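Local coordinates for receptor-like protein kinase ANXUR1 (Arabidopsis thaliana, PDB 6FIG) that is a receptor kinase with a malectin-like ectodomain that probably senses extracellular signals at the cell surface during plant reproduction, at residues L191-G205 with V242-R254. Numbering follows the deposited sequence.
Sequences LNVGGQDIPGSQDSG and VSIAPADIYKTAR. With CA (calcium ion), chain H.
Ile249 lays its CD1 methyl over the CB of Asn192, and the same methyl meets Ile198 CD1 at 3.3 Å, closer than usual carbon packing, where the two isoleucine side chains cross at about a right angle. This apolar patch borders a calcium site that ties the two segments together. With CG anti to the backbone N (chi1 -176°), Asn192 delivers OD1 to the calcium ion at 2.3 Å. Thr252 grips the metal twice, through O and through OG1, each at 2.4 Å; chi1 of 56° sets the hydroxyl between its own N and carbonyl carbon, from where it can chelate. The carbonyl oxygens of Val193 and Ile249 bind as well, and Asn365 O completes the set of protein ligands. The amide of Asn192 is held from its other end: ND2 donates to Gln196 O (2.9 Å, angle 156°), nearly in the amide plane, and to a water that also bonds Asp248 O and Thr252 OG1. Farther along, Ser204 OG donates to Val242 O at 2.7 Å, and the Pro246 ring rests its CD against Asp203 OD1 (3.4 Å), a carboxylate whose OD2 is salt-bridged to Arg209. Strand 185-192 and strand 252-255 both pair antiparallel with strand 363-372, and the calcium joins Asn192 and Val193, in a type II beta turn, to the short helix 247-250 and strand 252-255 within the malectin-like fold.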
loop_
_atom_site.group_PDB
_atom_site.type_symbol
_atom_site.label_atom_id
_atom_site.label_comp_id
_atom_site.label_asym_id
_atom_site.label_seq_id
_atom_site.Cartn_x
_atom_site.Cartn_y
_atom_site.Cartn_z
ATOM N N LEU A 191 -9.015 1.267 19.341
ATOM C CA LEU A 191 -8.244 0.530 20.324
ATOM C C LEU A 191 -8.049 -0.931 19.986
ATOM O O LEU A 191 -8.986 -1.609 19.549
ATOM C CB LEU A 191 -8.914 0.584 21.709
ATOM C CG LEU A 191 -9.284 1.959 22.242
ATOM C CD1 LEU A 191 -9.960 1.811 23.590
ATOM C CD2 LEU A 191 -8.079 2.887 22.338
ATOM N N ASN A 192 -6.823 -1.398 20.185
ATOM C CA ASN A 192 -6.541 -2.825 20.262
ATOM C C ASN A 192 -6.701 -3.220 21.723
ATOM O O ASN A 192 -5.816 -2.974 22.539
ATOM C CB ASN A 192 -5.115 -3.127 19.794
ATOM C CG ASN A 192 -4.806 -4.601 19.772
ATOM O OD1 ASN A 192 -5.723 -5.418 19.927
ATOM N ND2 ASN A 192 -3.534 -4.956 19.602
ATOM N N VAL A 193 -7.841 -3.829 22.031
ATOM C CA VAL A 193 -8.172 -4.197 23.414
ATOM C C VAL A 193 -7.318 -5.405 23.839
ATOM O O VAL A 193 -7.312 -6.456 23.183
ATOM C CB VAL A 193 -9.688 -4.413 23.592
ATOM C CG1 VAL A 193 -9.994 -4.874 25.013
ATOM C CG2 VAL A 193 -10.434 -3.118 23.313
ATOM N N GLY A 194 -6.577 -5.209 24.917
ATOM C CA GLY A 194 -5.717 -6.242 25.471
ATOM C C GLY A 194 -4.405 -6.455 24.742
ATOM O O GLY A 194 -3.660 -7.366 25.101
ATOM N N GLY A 195 -4.093 -5.629 23.739
ATOM C CA GLY A 195 -2.890 -5.825 22.935
ATOM C C GLY A 195 -2.082 -4.561 22.801
ATOM O O GLY A 195 -2.513 -3.488 23.233
ATOM N N GLN A 196 -0.918 -4.701 22.182
ATOM C CA GLN A 196 -0.010 -3.582 21.973
ATOM C C GLN A 196 -0.520 -2.681 20.847
ATOM O O GLN A 196 -1.311 -3.095 20.005
ATOM C CB GLN A 196 1.396 -4.082 21.623
ATOM C CG GLN A 196 2.068 -4.863 22.747
ATOM C CD GLN A 196 3.449 -5.381 22.373
ATOM O OE1 GLN A 196 3.693 -6.592 22.379
ATOM N NE2 GLN A 196 4.365 -4.468 22.057
ATOM N N ASP A 197 -0.034 -1.441 20.835
ATOM C CA ASP A 197 -0.305 -0.549 19.724
ATOM C C ASP A 197 0.008 -1.255 18.401
ATOM O O ASP A 197 1.060 -1.900 18.253
ATOM C CB ASP A 197 0.570 0.711 19.765
ATOM C CG ASP A 197 0.262 1.655 20.933
ATOM O OD1 ASP A 197 -0.736 1.498 21.673
ATOM O OD2 ASP A 197 1.075 2.603 21.108
ATOM N N ILE A 198 -0.892 -1.100 17.440
ATOM C CA ILE A 198 -0.669 -1.540 16.075
ATOM C C ILE A 198 -0.421 -0.277 15.240
ATOM O O ILE A 198 -1.349 0.526 15.094
ATOM C CB ILE A 198 -1.895 -2.274 15.503
ATOM C CG1 ILE A 198 -2.257 -3.483 16.365
ATOM C CG2 ILE A 198 -1.616 -2.721 14.072
ATOM C CD1 ILE A 198 -3.555 -4.157 15.966
ATOM N N PRO A 199 0.798 -0.119 14.678
ATOM C CA PRO A 199 1.105 1.052 13.845
ATOM C C PRO A 199 0.372 0.959 12.514
ATOM O O PRO A 199 -0.007 -0.138 12.082
ATOM C CB PRO A 199 2.612 0.956 13.632
ATOM C CG PRO A 199 2.882 -0.509 13.668
ATOM C CD PRO A 199 1.908 -1.096 14.658
ATOM N N GLY A 200 0.171 2.107 11.879
ATOM C CA GLY A 200 -0.515 2.166 10.582
ATOM C C GLY A 200 0.088 1.257 9.519
ATOM O O GLY A 200 -0.623 0.670 8.703
ATOM N N SER A 201 1.401 1.070 9.551
ATOM C CA SER A 201 2.054 0.171 8.605
ATOM C C SER A 201 1.577 -1.284 8.692
ATOM O O SER A 201 1.782 -2.059 7.774
ATOM C CB SER A 201 3.577 0.233 8.789
ATOM O OG SER A 201 3.925 -0.253 10.078
ATOM N N GLN A 202 0.995 -1.682 9.819
ATOM C CA GLN A 202 0.495 -3.039 9.999
ATOM C C GLN A 202 -1.029 -3.149 9.871
ATOM O O GLN A 202 -1.587 -4.228 10.017
ATOM C CB GLN A 202 0.958 -3.574 11.355
ATOM C CG GLN A 202 2.452 -3.869 11.372
ATOM C CD GLN A 202 2.796 -5.082 10.513
ATOM O OE1 GLN A 202 2.086 -6.102 10.539
ATOM N NE2 GLN A 202 3.869 -4.984 9.758
ATOM N N ASP A 203 -1.686 -2.041 9.575
ATOM C CA ASP A 203 -3.147 -2.021 9.455
ATOM C C ASP A 203 -3.585 -2.747 8.195
ATOM O O ASP A 203 -2.834 -2.784 7.210
ATOM C CB ASP A 203 -3.645 -0.582 9.406
ATOM C CG ASP A 203 -5.150 -0.479 9.448
ATOM O OD1 ASP A 203 -5.803 -1.352 10.099
ATOM O OD2 ASP A 203 -5.696 0.480 8.889
ATOM N N SER A 204 -4.796 -3.310 8.218
ATOM C CA SER A 204 -5.368 -3.971 7.049
ATOM C C SER A 204 -6.028 -2.964 6.113
ATOM O O SER A 204 -6.141 -1.788 6.431
ATOM C CB SER A 204 -6.384 -5.023 7.469
ATOM O OG SER A 204 -7.411 -4.429 8.228
ATOM N N GLY A 205 -6.406 -3.442 4.924
ATOM C CA GLY A 205 -7.065 -2.562 3.937
ATOM C C GLY A 205 -6.165 -1.501 3.324
ATOM O O GLY A 205 -6.642 -0.600 2.664
ATOM N N VAL A 242 -11.463 -8.111 5.347
ATOM C CA VAL A 242 -10.239 -7.949 6.135
ATOM C C VAL A 242 -9.960 -6.488 6.457
ATOM O O VAL A 242 -9.322 -6.205 7.456
ATOM C CB VAL A 242 -8.973 -8.626 5.511
ATOM C CG1 VAL A 242 -9.203 -10.121 5.350
ATOM C CG2 VAL A 242 -8.527 -7.973 4.244
ATOM N N SER A 243 -10.473 -5.557 5.632
ATOM C CA SER A 243 -10.359 -4.126 5.906
ATOM C C SER A 243 -11.031 -3.668 7.189
ATOM O O SER A 243 -10.736 -2.574 7.682
ATOM C CB SER A 243 -10.941 -3.277 4.761
ATOM O OG SER A 243 -10.264 -3.519 3.562
ATOM N N ILE A 244 -11.947 -4.480 7.756
ATOM C CA ILE A 244 -12.598 -4.093 8.994
ATOM C C ILE A 244 -11.574 -3.854 10.100
ATOM O O ILE A 244 -11.626 -2.852 10.792
ATOM C CB ILE A 244 -13.672 -5.126 9.418
ATOM C CG1 ILE A 244 -14.910 -5.010 8.501
ATOM C CG2 ILE A 244 -14.039 -4.997 10.868
ATOM C CD1 ILE A 244 -15.760 -3.759 8.711
ATOM N N ALA A 245 -10.624 -4.774 10.238
ATOM C CA ALA A 245 -9.576 -4.639 11.267
ATOM C C ALA A 245 -8.519 -5.700 10.998
ATOM O O ALA A 245 -8.845 -6.779 10.509
ATOM C CB ALA A 245 -10.148 -4.833 12.655
ATOM N N PRO A 246 -7.258 -5.400 11.315
ATOM C CA PRO A 246 -6.201 -6.355 11.077
ATOM C C PRO A 246 -6.222 -7.542 12.025
ATOM O O PRO A 246 -6.797 -7.491 13.134
ATOM C CB PRO A 246 -4.922 -5.525 11.282
ATOM C CG PRO A 246 -5.327 -4.456 12.207
ATOM C CD PRO A 246 -6.750 -4.141 11.870
ATOM N N ALA A 247 -5.602 -8.623 11.582
ATOM C CA ALA A 247 -5.668 -9.892 12.318
ATOM C C ALA A 247 -5.183 -9.767 13.752
ATOM O O ALA A 247 -5.738 -10.404 14.660
ATOM C CB ALA A 247 -4.891 -10.975 11.606
ATOM N N ASP A 248 -4.175 -8.929 13.972
ATOM C CA ASP A 248 -3.625 -8.770 15.312
ATOM C C ASP A 248 -4.611 -8.227 16.338
ATOM O O ASP A 248 -4.465 -8.557 17.524
ATOM C CB ASP A 248 -2.313 -7.975 15.300
ATOM C CG ASP A 248 -1.086 -8.860 14.961
ATOM O OD1 ASP A 248 -1.159 -10.114 14.938
ATOM O OD2 ASP A 248 -0.007 -8.307 14.721
ATOM N N ILE A 249 -5.621 -7.454 15.921
ATOM C CA ILE A 249 -6.672 -7.024 16.838
ATOM C C ILE A 249 -7.351 -8.249 17.452
ATOM O O ILE A 249 -7.559 -8.317 18.682
ATOM C CB ILE A 249 -7.747 -6.172 16.103
ATOM C CG1 ILE A 249 -7.143 -4.823 15.701
ATOM C CG2 ILE A 249 -9.038 -6.027 16.909
ATOM C CD1 ILE A 249 -6.766 -3.934 16.857
ATOM N N TYR A 250 -7.679 -9.203 16.594
ATOM C CA TYR A 250 -8.453 -10.382 16.991
ATOM C C TYR A 250 -7.633 -11.406 17.766
ATOM O O TYR A 250 -8.214 -12.244 18.459
ATOM C CB TYR A 250 -9.124 -10.977 15.751
ATOM C CG TYR A 250 -10.072 -10.002 15.106
ATOM C CD1 TYR A 250 -11.214 -9.576 15.765
ATOM C CD2 TYR A 250 -9.802 -9.453 13.861
ATOM C CE1 TYR A 250 -12.081 -8.677 15.191
ATOM C CE2 TYR A 250 -10.674 -8.551 13.269
ATOM C CZ TYR A 250 -11.787 -8.131 13.951
ATOM O OH TYR A 250 -12.661 -7.238 13.386
ATOM N N LYS A 251 -6.301 -11.321 17.699
ATOM C CA LYS A 251 -5.427 -12.265 18.422
ATOM C C LYS A 251 -5.123 -11.878 19.874
ATOM O O LYS A 251 -4.404 -12.611 20.580
ATOM C CB LYS A 251 -4.108 -12.470 17.656
ATOM C CG LYS A 251 -4.314 -13.145 16.320
ATOM C CD LYS A 251 -3.024 -13.229 15.503
ATOM C CE LYS A 251 -3.324 -13.755 14.106
ATOM N NZ LYS A 251 -2.125 -13.786 13.203
ATOM N N THR A 252 -5.629 -10.731 20.326
ATOM C CA THR A 252 -5.526 -10.347 21.719
ATOM C C THR A 252 -6.872 -9.874 22.231
ATOM O O THR A 252 -7.683 -9.335 21.484
ATOM C CB THR A 252 -4.506 -9.232 21.963
ATOM O OG1 THR A 252 -4.852 -8.111 21.150
ATOM C CG2 THR A 252 -3.076 -9.714 21.653
ATOM N N ALA A 253 -7.070 -10.016 23.535
ATOM C CA ALA A 253 -8.296 -9.559 24.173
ATOM C C ALA A 253 -8.046 -9.171 25.621
ATOM O O ALA A 253 -7.046 -9.569 26.239
ATOM C CB ALA A 253 -9.370 -10.652 24.095
ATOM N N ARG A 254 -8.967 -8.386 26.154
ATOM C CA ARG A 254 -9.037 -8.159 27.592
ATOM C C ARG A 254 -10.250 -8.929 28.068
ATOM O O ARG A 254 -11.309 -8.889 27.441
ATOM C CB ARG A 254 -9.156 -6.679 27.943
ATOM C CG ARG A 254 -9.010 -6.372 29.426
ATOM C CD ARG A 254 -9.023 -4.884 29.707
ATOM N NE ARG A 254 -7.908 -4.210 29.029
ATOM C CZ ARG A 254 -6.639 -4.217 29.449
ATOM N NH1 ARG A 254 -6.282 -4.821 30.583
ATOM N NH2 ARG A 254 -5.707 -3.579 28.749
HETATM CA CA CA H . -7.045 -7.121 20.778
HETATM O O HOH W 1 -2.895 -7.680 19.363
HETATM O O HOH W 2 -9.212 -1.063 2.048
#